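Local coordinates for Cel44C (Paenibacillus polymyxa, PDB 2YIH), which hydrolyses the glucan backbone of xyloglucan as a family 44 endo-glucanase, this chain being the family 44 catalytic part of a longer protein, at residues G47-G52 and N58-G63; G253-S256 and D260-L263; A312-W317 and S428-S433. The protein carries 8 engineered substitutions. All coordinates share one frame; numbering follows the deposited sequence.

Contact 1: G47-G52 and N58-G63. With BGC (beta-D-glucopyranose), chain B; EDO (1,2-ethanediol), chain M.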
ATOM      1  N   GLY A  47       3.197   9.110  -3.960  1.00  8.17           N
ATOM      2  CA  GLY A  47       4.545   9.409  -3.511  1.00  8.32           C
ATOM      3  C   GLY A  47       4.968  10.848  -3.734  1.00  8.29           C
ATOM      4  O   GLY A  47       4.178  11.682  -4.165  1.00  9.09           O
ATOM      5  N   ASN A  48       6.229  11.138  -3.429  1.00  8.49           N
ATOM      6  CA  ASN A  48       6.649  12.556  -3.297  1.00  8.19           C
ATOM      7  C   ASN A  48       6.434  13.343  -4.596  1.00  8.37           C
ATOM      8  O   ASN A  48       6.087  14.527  -4.559  1.00  8.54           O
ATOM      9  CB  ASN A  48       8.117  12.604  -2.880  1.00  8.52           C
ATOM     10  CG  ASN A  48       8.330  12.054  -1.486  1.00  8.06           C
ATOM     11  OD1 ASN A  48       7.404  12.000  -0.709  1.00  8.53           O
ATOM     12  ND2 ASN A  48       9.580  11.754  -1.134  1.00  8.50           N
ATOM     13  N   ARG A  49       6.653  12.704  -5.748  1.00  8.36           N
ATOM     14  CA  ARG A  49       6.507  13.445  -7.023  1.00  8.37           C
ATOM     15  C   ARG A  49       5.093  13.933  -7.286  1.00  8.10           C
ATOM     16  O   ARG A  49       4.890  14.824  -8.130  1.00  8.17           O
ATOM     17  CB  ARG A  49       6.986  12.584  -8.214  1.00  8.44           C
ATOM     18  CG  ARG A  49       8.495  12.647  -8.392  1.00  8.44           C
ATOM     19  CD  ARG A  49       8.887  13.865  -9.220  1.00  8.74           C
ATOM     20  NE  ARG A  49      10.333  13.903  -9.488  1.00  8.86           N
ATOM     21  CZ  ARG A  49      10.886  14.762 -10.347  1.00  8.90           C
ATOM     22  NH1 ARG A  49      10.107  15.608 -11.031  1.00  9.32           N
ATOM     23  NH2 ARG A  49      12.205  14.716 -10.598  1.00  9.01           N
ATOM     24  N   MET A  50       4.089  13.308  -6.651  1.00  8.05           N
ATOM     25  CA  MET A  50       2.722  13.689  -7.001  1.00  8.14           C
ATOM     26  C   MET A  50       2.220  14.956  -6.322  1.00  8.09           C
ATOM     27  O   MET A  50       1.236  15.555  -6.777  1.00  7.82           O
ATOM     28  CB  MET A  50       1.756  12.517  -6.788  1.00  8.31           C
ATOM     29  CG  MET A  50       1.913  11.423  -7.876  1.00  8.47           C
ATOM     30  SD  MET A  50       1.657  12.054  -9.560  1.00  8.86           S
ATOM     31  CE  MET A  50      -0.103  12.379  -9.525  1.00  9.36           C
ATOM     32  N   THR A  51       2.906  15.379  -5.261  1.00  7.82           N
ATOM     33  CA  THR A  51       2.471  16.594  -4.524  1.00  7.62           C
ATOM     34  C   THR A  51       2.449  17.812  -5.455  1.00  8.05           C
ATOM     35  O   THR A  51       1.457  18.582  -5.483  1.00  8.13           O
ATOM     36  CB  THR A  51       3.443  16.871  -3.357  1.00  7.56           C
ATOM     37  OG1 THR A  51       3.286  15.813  -2.387  1.00  7.89           O
ATOM     38  CG2 THR A  51       3.156  18.269  -2.725  1.00  7.25           C
ATOM     39  N   GLY A  52       3.542  17.985  -6.213  1.00  7.65           N
ATOM     40  CA  GLY A  52       3.634  19.112  -7.149  1.00  7.85           C
ATOM     41  C   GLY A  52       3.413  18.784  -8.611  1.00  8.05           C
ATOM     42  O   GLY A  52       3.800  19.574  -9.502  1.00  7.87           O
ATOM     43  N   ASN A  58       2.107  18.140 -17.196  1.00  9.11           N
ATOM     44  CA  ASN A  58       2.794  16.915 -16.695  1.00  8.75           C
ATOM     45  C   ASN A  58       4.105  17.135 -15.956  1.00  9.10           C
ATOM     46  O   ASN A  58       4.800  16.175 -15.653  1.00  9.14           O
ATOM     47  CB  ASN A  58       2.968  15.844 -17.779  1.00  9.21           C
ATOM     48  CG  ASN A  58       1.650  15.417 -18.374  1.00  9.60           C
ATOM     49  OD1 ASN A  58       0.826  14.775 -17.698  1.00  9.50           O
ATOM     50  ND2 ASN A  58       1.422  15.783 -19.645  1.00  9.85           N
ATOM     51  N   MET A  59       4.431  18.392 -15.657  1.00  8.82           N
ATOM     52  CA  MET A  59       5.628  18.709 -14.889  1.00  9.21           C
ATOM     53  C   MET A  59       5.419  18.407 -13.416  1.00  8.94           C
ATOM     54  O   MET A  59       4.281  18.396 -12.903  1.00  9.44           O
ATOM     55  CB  MET A  59       6.048  20.188 -15.097  1.00  9.88           C
ATOM     56  CG  MET A  59       6.387  20.520 -16.582  1.00 10.80           C
ATOM     57  SD  MET A  59       7.766  19.485 -17.196  1.00 12.98           S
ATOM     58  CE  MET A  59       6.901  18.266 -18.163  1.00 13.00           C
ATOM     59  N   SER A  60       6.504  18.102 -12.722  1.00  8.51           N
ATOM     60  CA  SER A  60       6.399  17.855 -11.272  1.00  8.36           C
ATOM     61  C   SER A  60       7.731  18.242 -10.652  1.00  8.07           C
ATOM     62  O   SER A  60       8.715  18.496 -11.390  1.00  7.84           O
ATOM     63  CB  SER A  60       6.072  16.368 -10.995  1.00  8.41           C
ATOM     64  OG  SER A  60       7.109  15.531 -11.488  1.00  8.53           O
ATOM     65  N   ASN A  61       7.793  18.228  -9.325  1.00  7.99           N
ATOM     66  CA  ASN A  61       9.001  18.597  -8.595  1.00  8.34           C
ATOM     67  C   ASN A  61       9.438  17.507  -7.613  1.00  8.54           C
ATOM     68  O   ASN A  61       8.622  16.961  -6.830  1.00  7.70           O
ATOM     69  CB  ASN A  61       8.794  19.939  -7.870  1.00  8.70           C
ATOM     70  CG  ASN A  61      10.092  20.557  -7.369  1.00  8.66           C
ATOM     71  OD1 ASN A  61      10.660  20.101  -6.365  1.00  9.08           O
ATOM     72  ND2 ASN A  61      10.598  21.582  -8.092  1.00  8.69           N
ATOM     73  N   ALA A  62      10.721  17.162  -7.705  1.00  8.39           N
ATOM     74  CA  ALA A  62      11.332  16.095  -6.881  1.00  8.48           C
ATOM     75  C   ALA A  62      11.410  16.459  -5.412  1.00  8.57           C
ATOM     76  O   ALA A  62      11.585  15.574  -4.577  1.00  8.77           O
ATOM     77  CB  ALA A  62      12.747  15.790  -7.388  1.00  8.30           C
ATOM     78  N   GLY A  63      11.390  17.752  -5.096  1.00  8.93           N
ATOM     79  CA  GLY A  63      11.633  18.172  -3.724  1.00  9.27           C
ATOM     80  C   GLY A  63      13.010  17.694  -3.249  1.00 10.46           C
ATOM     81  O   GLY A  63      13.967  17.664  -4.025  1.00  9.56           O
TER
HETATM   82  C2  BGC B   5      11.666  10.948   4.117  0.50 20.98           C
HETATM   83  C3  BGC B   5      10.514  11.147   3.129  0.50 20.84           C
HETATM   84  C4  BGC B   5      10.054   9.788   2.602  0.50 20.56           C
HETATM   85  C5  BGC B   5       9.842   8.770   3.722  0.50 21.11           C
HETATM   86  C6  BGC B   5       9.638   7.399   3.081  0.50 21.27           C
HETATM   87  C1  BGC B   5      11.218   9.992   5.222  0.50 21.25           C
HETATM   88  O2  BGC B   5      12.069  12.194   4.703  0.50 22.32           O
HETATM   89  O3  BGC B   5      10.931  11.956   2.018  0.50 20.21           O
HETATM   90  O4  BGC B   5       8.872   9.857   1.786  0.50 19.15           O
HETATM   91  O5  BGC B   5      10.981   8.738   4.589  0.50 20.58           O
HETATM   92  O6  BGC B   5      10.608   7.167   2.051  0.50 22.28           O
HETATM   93  C1  EDO M1530      13.030  11.360  -7.932  1.00 15.77           C
HETATM   94  O1  EDO M1530      11.924  12.269  -7.724  1.00 14.83           O
HETATM   95  C2  EDO M1530      13.292  11.214  -9.438  1.00 16.64           C
HETATM   96  O2  EDO M1530      13.916  12.397  -9.962  1.00 15.87           O
HETATM   97  O   HOH W   1       5.985  17.163  -7.331  1.00  7.94           O
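Asn48 meets Asn61 only through the backbone, its O lying 4.2 Å from Asn61 O. Its side chain belongs to the glycan pocket. ND2 is held by Asp65 and gives a weak, long hydrogen bond (3.4 Å) to O3 of the bound glucose.

Arg49 carries most of the contact. Its chain bends at chi2 (-85°), which lays the guanidinium along the backbone of 60-62. Ala62 N sits 3.5 Å above the guanidinium plane, over its centre. Ala62 CB also lies over a face of the group, by NH2. NH1 gives a hydrogen bond to Ser60 OG (3.0 Å), with OG 15° out of the plane, and also forms a salt bridge with Asp71. NE and NH2 together grip one ethanediol, probably from the crystallisation liquor, NE reaching its O1 at 2.9 Å. A methionine here would probably leave Asp71 without its charged mate and Ser60 OG without this donor.

Gly52 closes the segment. Its O receives a nearly straight CA-H...O contact from Ser60 (CA to O 3.6 Å, 169° at H). Water 1 bridges the backbones: it donates to Arg49 O and accepts from Asn61 N (2.9 Å) and, weakly, from Gly52 N.

The short helix 48-51 follows barrel strand 42-45. Strand 60-61 is an edge of a small antiparallel sheet, pairing with 69-71. Helix 73-77 packs alongside through Tyr73 and Leu74.

Contact 2: G253-S256 and D260-L263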
ATOM      1  N   GLY A 253      -7.109  17.814  22.676  1.00 21.11           N
ATOM      2  CA  GLY A 253      -8.176  17.496  23.644  1.00 22.92           C
ATOM      3  C   GLY A 253      -7.910  16.179  24.339  1.00 22.59           C
ATOM      4  O   GLY A 253      -6.845  15.989  24.909  1.00 22.68           O
ATOM      5  N   ASN A 254      -8.855  15.241  24.226  1.00 24.94           N
ATOM      6  CA  ASN A 254      -8.718  13.921  24.832  1.00 26.58           C
ATOM      7  C   ASN A 254      -8.433  12.830  23.795  1.00 26.64           C
ATOM      8  O   ASN A 254      -8.862  11.695  23.963  1.00 27.74           O
ATOM      9  CB  ASN A 254      -9.995  13.548  25.622  1.00 27.51           C
ATOM     10  CG  ASN A 254     -10.253  14.479  26.790  0.50 26.97           C
ATOM     11  OD1 ASN A 254      -9.341  14.802  27.548  0.50 28.25           O
ATOM     12  ND2 ASN A 254     -11.491  14.949  26.915  0.50 27.07           N
ATOM     13  N   TYR A 255      -7.759  13.184  22.700  1.00 24.27           N
ATOM     14  CA  TYR A 255      -7.470  12.203  21.654  1.00 20.85           C
ATOM     15  C   TYR A 255      -6.183  11.471  21.996  1.00 19.79           C
ATOM     16  O   TYR A 255      -5.215  12.073  22.494  1.00 19.36           O
ATOM     17  CB  TYR A 255      -7.343  12.888  20.290  1.00 19.93           C
ATOM     18  CG  TYR A 255      -8.614  13.475  19.713  1.00 18.92           C
ATOM     19  CD1 TYR A 255      -9.696  12.665  19.360  1.00 18.58           C
ATOM     20  CD2 TYR A 255      -8.704  14.839  19.459  1.00 18.83           C
ATOM     21  CE1 TYR A 255     -10.869  13.216  18.804  1.00 18.40           C
ATOM     22  CE2 TYR A 255      -9.829  15.400  18.876  1.00 19.09           C
ATOM     23  CZ  TYR A 255     -10.910  14.582  18.540  1.00 19.26           C
ATOM     24  OH  TYR A 255     -12.016  15.156  17.959  1.00 20.62           O
ATOM     25  N   SER A 256      -6.139  10.172  21.710  1.00 18.30           N
ATOM     26  CA  SER A 256      -4.938   9.395  22.004  1.00 17.08           C
ATOM     27  C   SER A 256      -3.797   9.731  21.054  1.00 15.10           C
ATOM     28  O   SER A 256      -2.632   9.482  21.369  1.00 14.44           O
ATOM     29  CB  SER A 256      -5.216   7.888  21.915  1.00 18.93           C
ATOM     30  OG  SER A 256      -6.200   7.520  22.881  1.00 21.86           O
ATOM     31  N   ASP A 260      -6.885   9.712  15.596  1.00 10.13           N
ATOM     32  CA  ASP A 260      -8.244   9.909  16.127  1.00 10.85           C
ATOM     33  C   ASP A 260      -8.803  11.288  15.830  1.00 10.19           C
ATOM     34  O   ASP A 260      -9.973  11.414  15.436  1.00 10.99           O
ATOM     35  CB  ASP A 260      -8.252   9.689  17.650  1.00 11.83           C
ATOM     36  CG  ASP A 260      -8.010   8.236  18.024  1.00 12.72           C
ATOM     37  OD1 ASP A 260      -8.173   7.349  17.159  1.00 14.06           O
ATOM     38  OD2 ASP A 260      -7.599   7.981  19.171  1.00 15.10           O
ATOM     39  N   TYR A 261      -7.960  12.317  15.985  1.00 10.47           N
ATOM     40  CA  TYR A 261      -8.384  13.690  15.687  1.00 10.39           C
ATOM     41  C   TYR A 261      -8.853  13.793  14.231  1.00 10.31           C
ATOM     42  O   TYR A 261      -9.893  14.381  13.930  1.00  9.93           O
ATOM     43  CB  TYR A 261      -7.238  14.693  15.971  1.00 10.30           C
ATOM     44  CG  TYR A 261      -7.484  16.100  15.438  1.00 10.73           C
ATOM     45  CD1 TYR A 261      -8.143  17.055  16.214  1.00 11.12           C
ATOM     46  CD2 TYR A 261      -7.014  16.498  14.173  1.00 10.91           C
ATOM     47  CE1 TYR A 261      -8.369  18.352  15.712  1.00 11.17           C
ATOM     48  CE2 TYR A 261      -7.232  17.787  13.676  1.00 11.10           C
ATOM     49  CZ  TYR A 261      -7.910  18.705  14.452  1.00 11.94           C
ATOM     50  OH  TYR A 261      -8.141  19.961  13.979  1.00 12.02           O
ATOM     51  N   TYR A 262      -8.039  13.261  13.327  1.00 10.21           N
ATOM     52  CA  TYR A 262      -8.359  13.326  11.899  1.00  9.79           C
ATOM     53  C   TYR A 262      -9.667  12.599  11.573  1.00  9.76           C
ATOM     54  O   TYR A 262     -10.532  13.133  10.881  1.00 10.21           O
ATOM     55  CB  TYR A 262      -7.219  12.741  11.085  1.00  9.06           C
ATOM     56  CG  TYR A 262      -7.415  12.772   9.573  1.00  8.58           C
ATOM     57  CD1 TYR A 262      -7.008  13.887   8.811  1.00  8.38           C
ATOM     58  CD2 TYR A 262      -7.886  11.637   8.898  1.00  8.49           C
ATOM     59  CE1 TYR A 262      -7.147  13.885   7.435  1.00  8.22           C
ATOM     60  CE2 TYR A 262      -8.013  11.622   7.545  1.00  8.40           C
ATOM     61  CZ  TYR A 262      -7.619  12.735   6.817  1.00  8.18           C
ATOM     62  OH  TYR A 262      -7.694  12.680   5.474  1.00  8.63           O
ATOM     63  N   LEU A 263      -9.811  11.385  12.095  1.00  9.87           N
ATOM     64  CA  LEU A 263     -11.009  10.590  11.837  1.00 10.44           C
ATOM     65  C   LEU A 263     -12.256  11.300  12.341  1.00 10.84           C
ATOM     66  O   LEU A 263     -13.242  11.448  11.611  1.00 10.76           O
ATOM     67  CB  LEU A 263     -10.881   9.199  12.457  1.00 10.57           C
ATOM     68  CG  LEU A 263      -9.923   8.260  11.732  1.00 10.97           C
ATOM     69  CD1 LEU A 263      -9.421   7.184  12.676  1.00 11.12           C
ATOM     70  CD2 LEU A 263     -10.596   7.649  10.509  1.00 11.13           C
TER
HETATM   71  O   HOH W   2      -8.804   9.317  21.140  1.00 37.47           O
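Tyr255 and Tyr261 make the main apolar contact. Tyr261 CA stands over the face of the Tyr255 ring, 3.7 Å from its centroid and 3° off the ring normal. This is a CH-pi contact. Tyr261 CB lies over the same ring. The two rings meet obliquely, with planes at 86° and centroids 5.8 Å apart. Tyr255 CE2 comes to 3.6 Å from Tyr261 CD1, at the edge of the Tyr261 ring. Tyr261 has CG anti to the backbone N (chi1 169°), which swings its ring aside and lets the Tyr255 ring lie against CA and CB.

Asp260 adds van der Waals contact. Its CB is 3.7 Å from Tyr255 CD1, and the two side chains run past one another in opposite senses. Its OD2 is 3.6 Å from Ser256 CB.

Polar contact across the segments goes through water 2. It accepts from Ser256 N (2.9 Å) and donates to Asp260 OD2 (2.7 Å). Other polar ends turn outside: Tyr255 OH bonds Asp264, and Asp260 OD1 bonds Ser344 of helix 337-348.

Helix 258-273 runs between barrel strands 227-233 and 280-285, in the outer helical layer of the TIM barrel, and Tyr261 also packs on helix 205-222. A tyrosine from the loop after helix 248-251 folds back on the first turns of the next helix. Aromatic and CH-pi packing does the holding, while one water and outside partners serve the polar groups.

Contact 3: A312-W317 and S428-S433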
ATOM      1  N   ALA A 312       9.667  -9.130  11.562  1.00  9.44           N
ATOM      2  CA  ALA A 312       9.002  -7.812  11.575  1.00  8.64           C
ATOM      3  C   ALA A 312       7.503  -7.781  11.190  1.00  8.60           C
ATOM      4  O   ALA A 312       6.747  -6.943  11.716  1.00  8.58           O
ATOM      5  CB  ALA A 312       9.802  -6.805  10.710  1.00  8.80           C
ATOM      6  N   PRO A 313       7.061  -8.652  10.261  1.00  8.55           N
ATOM      7  CA  PRO A 313       5.636  -8.642   9.985  1.00  8.09           C
ATOM      8  C   PRO A 313       4.765  -8.885  11.224  1.00  8.34           C
ATOM      9  O   PRO A 313       3.601  -8.523  11.202  1.00  8.58           O
ATOM     10  CB  PRO A 313       5.482  -9.785   8.971  1.00  8.44           C
ATOM     11  CG  PRO A 313       6.814  -9.715   8.200  1.00  8.26           C
ATOM     12  CD  PRO A 313       7.783  -9.550   9.327  1.00  8.62           C
ATOM     13  N   ARG A 314       5.306  -9.502  12.268  1.00  8.40           N
ATOM     14  CA  ARG A 314       4.518  -9.730  13.491  1.00  9.10           C
ATOM     15  C   ARG A 314       4.093  -8.407  14.190  1.00  9.41           C
ATOM     16  O   ARG A 314       3.091  -8.371  14.906  1.00  9.14           O
ATOM     17  CB  ARG A 314       5.258 -10.642  14.456  1.00  9.75           C
ATOM     18  CG  ARG A 314       5.306 -12.085  13.928  1.00 10.02           C
ATOM     19  CD  ARG A 314       6.330 -12.914  14.675  1.00 10.87           C
ATOM     20  NE  ARG A 314       5.948 -13.050  16.084  1.00 12.20           N
ATOM     21  CZ  ARG A 314       6.743 -13.488  17.067  1.00 13.62           C
ATOM     22  NH1 ARG A 314       8.014 -13.822  16.829  1.00 13.88           N
ATOM     23  NH2 ARG A 314       6.270 -13.535  18.327  1.00 13.29           N
ATOM     24  N   THR A 315       4.820  -7.314  13.934  1.00  8.72           N
ATOM     25  CA  THR A 315       4.409  -5.999  14.462  1.00  8.90           C
ATOM     26  C   THR A 315       3.069  -5.550  13.889  1.00  8.98           C
ATOM     27  O   THR A 315       2.365  -4.734  14.485  1.00  9.38           O
ATOM     28  CB  THR A 315       5.516  -4.973  14.221  1.00  9.08           C
ATOM     29  OG1 THR A 315       6.679  -5.466  14.913  1.00  9.30           O
ATOM     30  CG2 THR A 315       5.142  -3.582  14.773  1.00  9.01           C
ATOM     31  N   LEU A 316       2.703  -6.120  12.751  1.00  8.66           N
ATOM     32  CA  LEU A 316       1.387  -5.786  12.162  1.00  8.98           C
ATOM     33  C   LEU A 316       0.215  -6.327  12.987  1.00  9.74           C
ATOM     34  O   LEU A 316      -0.851  -5.697  12.989  1.00 10.12           O
ATOM     35  CB  LEU A 316       1.267  -6.382  10.754  1.00  8.56           C
ATOM     36  CG  LEU A 316       2.258  -5.759   9.754  1.00  8.10           C
ATOM     37  CD1 LEU A 316       2.111  -6.536   8.451  1.00  8.08           C
ATOM     38  CD2 LEU A 316       2.033  -4.258   9.496  1.00  8.63           C
ATOM     39  N   TRP A 317       0.387  -7.523  13.579  1.00 10.08           N
ATOM     40  CA  TRP A 317      -0.753  -8.311  14.129  1.00 10.10           C
ATOM     41  C   TRP A 317      -0.596  -8.936  15.517  1.00 10.68           C
ATOM     42  O   TRP A 317      -1.605  -9.218  16.184  1.00 10.71           O
ATOM     43  CB  TRP A 317      -1.193  -9.414  13.157  1.00 10.30           C
ATOM     44  CG  TRP A 317      -0.190 -10.520  13.083  1.00 10.90           C
ATOM     45  CD1 TRP A 317       0.884 -10.603  12.222  1.00 10.72           C
ATOM     46  CD2 TRP A 317      -0.151 -11.709  13.896  1.00 11.43           C
ATOM     47  NE1 TRP A 317       1.619 -11.747  12.493  1.00 10.34           N
ATOM     48  CE2 TRP A 317       0.991 -12.447  13.500  1.00 11.49           C
ATOM     49  CE3 TRP A 317      -0.974 -12.220  14.916  1.00 11.91           C
ATOM     50  CZ2 TRP A 317       1.348 -13.661  14.101  1.00 11.58           C
ATOM     51  CZ3 TRP A 317      -0.604 -13.418  15.534  1.00 12.40           C
ATOM     52  CH2 TRP A 317       0.531 -14.129  15.119  1.00 12.86           C
ATOM     53  N   SER A 428       1.886 -24.312  15.408  1.00 14.37           N
ATOM     54  CA  SER A 428       2.423 -24.490  16.754  1.00 13.99           C
ATOM     55  C   SER A 428       3.706 -23.689  16.995  1.00 14.47           C
ATOM     56  O   SER A 428       4.199 -23.607  18.127  1.00 15.17           O
ATOM     57  CB  SER A 428       2.697 -25.981  16.991  1.00 13.51           C
ATOM     58  OG  SER A 428       3.689 -26.459  16.081  1.00 13.31           O
ATOM     59  N   ASP A 429       4.258 -23.072  15.948  1.00 13.89           N
ATOM     60  CA  ASP A 429       5.496 -22.322  16.114  1.00 14.23           C
ATOM     61  C   ASP A 429       5.482 -21.036  15.290  1.00 13.95           C
ATOM     62  O   ASP A 429       5.848 -21.033  14.109  1.00 13.71           O
ATOM     63  CB  ASP A 429       6.701 -23.195  15.743  1.00 14.95           C
ATOM     64  CG  ASP A 429       8.046 -22.478  15.908  1.00 15.78           C
ATOM     65  OD1 ASP A 429       8.102 -21.239  16.166  1.00 14.99           O
ATOM     66  OD2 ASP A 429       9.074 -23.188  15.769  1.00 16.10           O
ATOM     67  N   ILE A 430       5.075 -19.943  15.918  1.00 14.32           N
ATOM     68  CA  ILE A 430       4.898 -18.693  15.171  1.00 14.75           C
ATOM     69  C   ILE A 430       6.200 -17.960  14.913  1.00 14.33           C
ATOM     70  O   ILE A 430       6.209 -16.969  14.183  1.00 13.08           O
ATOM     71  CB  ILE A 430       3.887 -17.735  15.833  1.00 15.80           C
ATOM     72  CG1 ILE A 430       4.432 -17.181  17.149  1.00 17.25           C
ATOM     73  CG2 ILE A 430       2.535 -18.423  16.005  1.00 15.54           C
ATOM     74  CD1 ILE A 430       3.638 -15.958  17.647  1.00 19.88           C
ATOM     75  N   VAL A 431       7.298 -18.452  15.488  1.00 13.61           N
ATOM     76  CA  VAL A 431       8.613 -17.826  15.268  1.00 14.28           C
ATOM     77  C   VAL A 431       9.249 -18.385  13.986  1.00 13.87           C
ATOM     78  O   VAL A 431       9.737 -17.641  13.096  1.00 14.20           O
ATOM     79  CB  VAL A 431       9.562 -18.041  16.488  1.00 15.11           C
ATOM     80  CG1 VAL A 431      10.910 -17.392  16.200  1.00 16.15           C
ATOM     81  CG2 VAL A 431       8.961 -17.443  17.765  1.00 15.73           C
ATOM     82  N   ASN A 432       9.340 -19.709  13.915  1.00 13.19           N
ATOM     83  CA  ASN A 432       9.986 -20.342  12.788  1.00 13.26           C
ATOM     84  C   ASN A 432       9.100 -20.538  11.582  1.00 11.98           C
ATOM     85  O   ASN A 432       9.614 -20.774  10.496  1.00 11.74           O
ATOM     86  CB  ASN A 432      10.605 -21.693  13.212  1.00 13.65           C
ATOM     87  CG  ASN A 432      11.780 -21.490  14.120  1.00 15.66           C
ATOM     88  OD1 ASN A 432      12.744 -20.816  13.733  1.00 15.94           O
ATOM     89  ND2 ASN A 432      11.656 -21.931  15.380  1.00 16.44           N
ATOM     90  N   SER A 433       7.776 -20.436  11.755  1.00 11.41           N
ATOM     91  CA  SER A 433       6.879 -20.630  10.601  1.00 10.55           C
ATOM     92  C   SER A 433       5.814 -19.537  10.554  1.00 10.15           C
ATOM     93  O   SER A 433       5.538 -18.878  11.566  1.00 10.36           O
ATOM     94  CB  SER A 433       6.171 -21.989  10.654  1.00 10.97           C
ATOM     95  OG  SER A 433       5.157 -21.999  11.675  1.00 12.04           O
TER
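Arg314 and Ile430 meet at the junction between the barrel part of the chain and its beta-sheet part, built from the C-terminal strands and the N-terminal strand 9-22. Segment 312-317 follows helix 303-311 on the barrel side. Segment 428-433 is the turn joining the antiparallel neighbours 421-427 and 433-439.

The end of Ile430 packs on the arginine: CD1 is 3.6 Å from Arg314 NH2. Ile430 CG1 lies over one face of the Arg314 guanidinium, 4.2 Å above the plane and toward its rim. The two side chains cross at about a right angle. A bend at chi3 (64°) of Arg314 turns the guanidinium toward Ile430 and Val431. Val431 CG2 touches Arg314 NH1 at 3.9 Å. Trp317 CH2 is a looser neighbour of Ile430 CD1, 4.4 Å away. The guanidinium finds its polar partners on its own side: NE in a salt bridge with Asp318 and NH1 in a hydrogen bond with Gln311. These probably fix the flat group that the aliphatic side chains lean on. Gln311 also reaches over to Val431 O, a polar tie between the parts.

Asp429 shapes the turn. Its OD1 takes Val431 N and Asn432 N (3.0 Å) from one face of the carboxylate, making an Asx turn and an Asx motif. OD2 uses its syn lone pair for Asn432 ND2 (2.9 Å) and has a salt bridge to Lys8. Asp429 O accepts Ser433 N and Ser433 OG from opposite faces.

Such packing of a sheet-domain turn against the barrel fits the two-domain build of family 44 enzymes, a TIM barrel joined to a beta-sandwich domain.

The three contacts follow one another along the chain and do not touch. Contact 1 is the one tied to the glycan: it supplies Asn48, at the start of the short helix after barrel strand 42-45. It is near the calcium site, the side chain of Met59 being about 9 Å from that of Glu56. Contact 2 lies away from the annotated sites, on the helical layer of the barrel, its centre about 30 Å from that of contact 1. Contact 3 joins barrel and sheet domain. Its centre is about 37 Å from that of contact 1, on the opposite side of the chain's centre, and about 30 Å from that of contact 2, with nearest atoms about 15 Å apart.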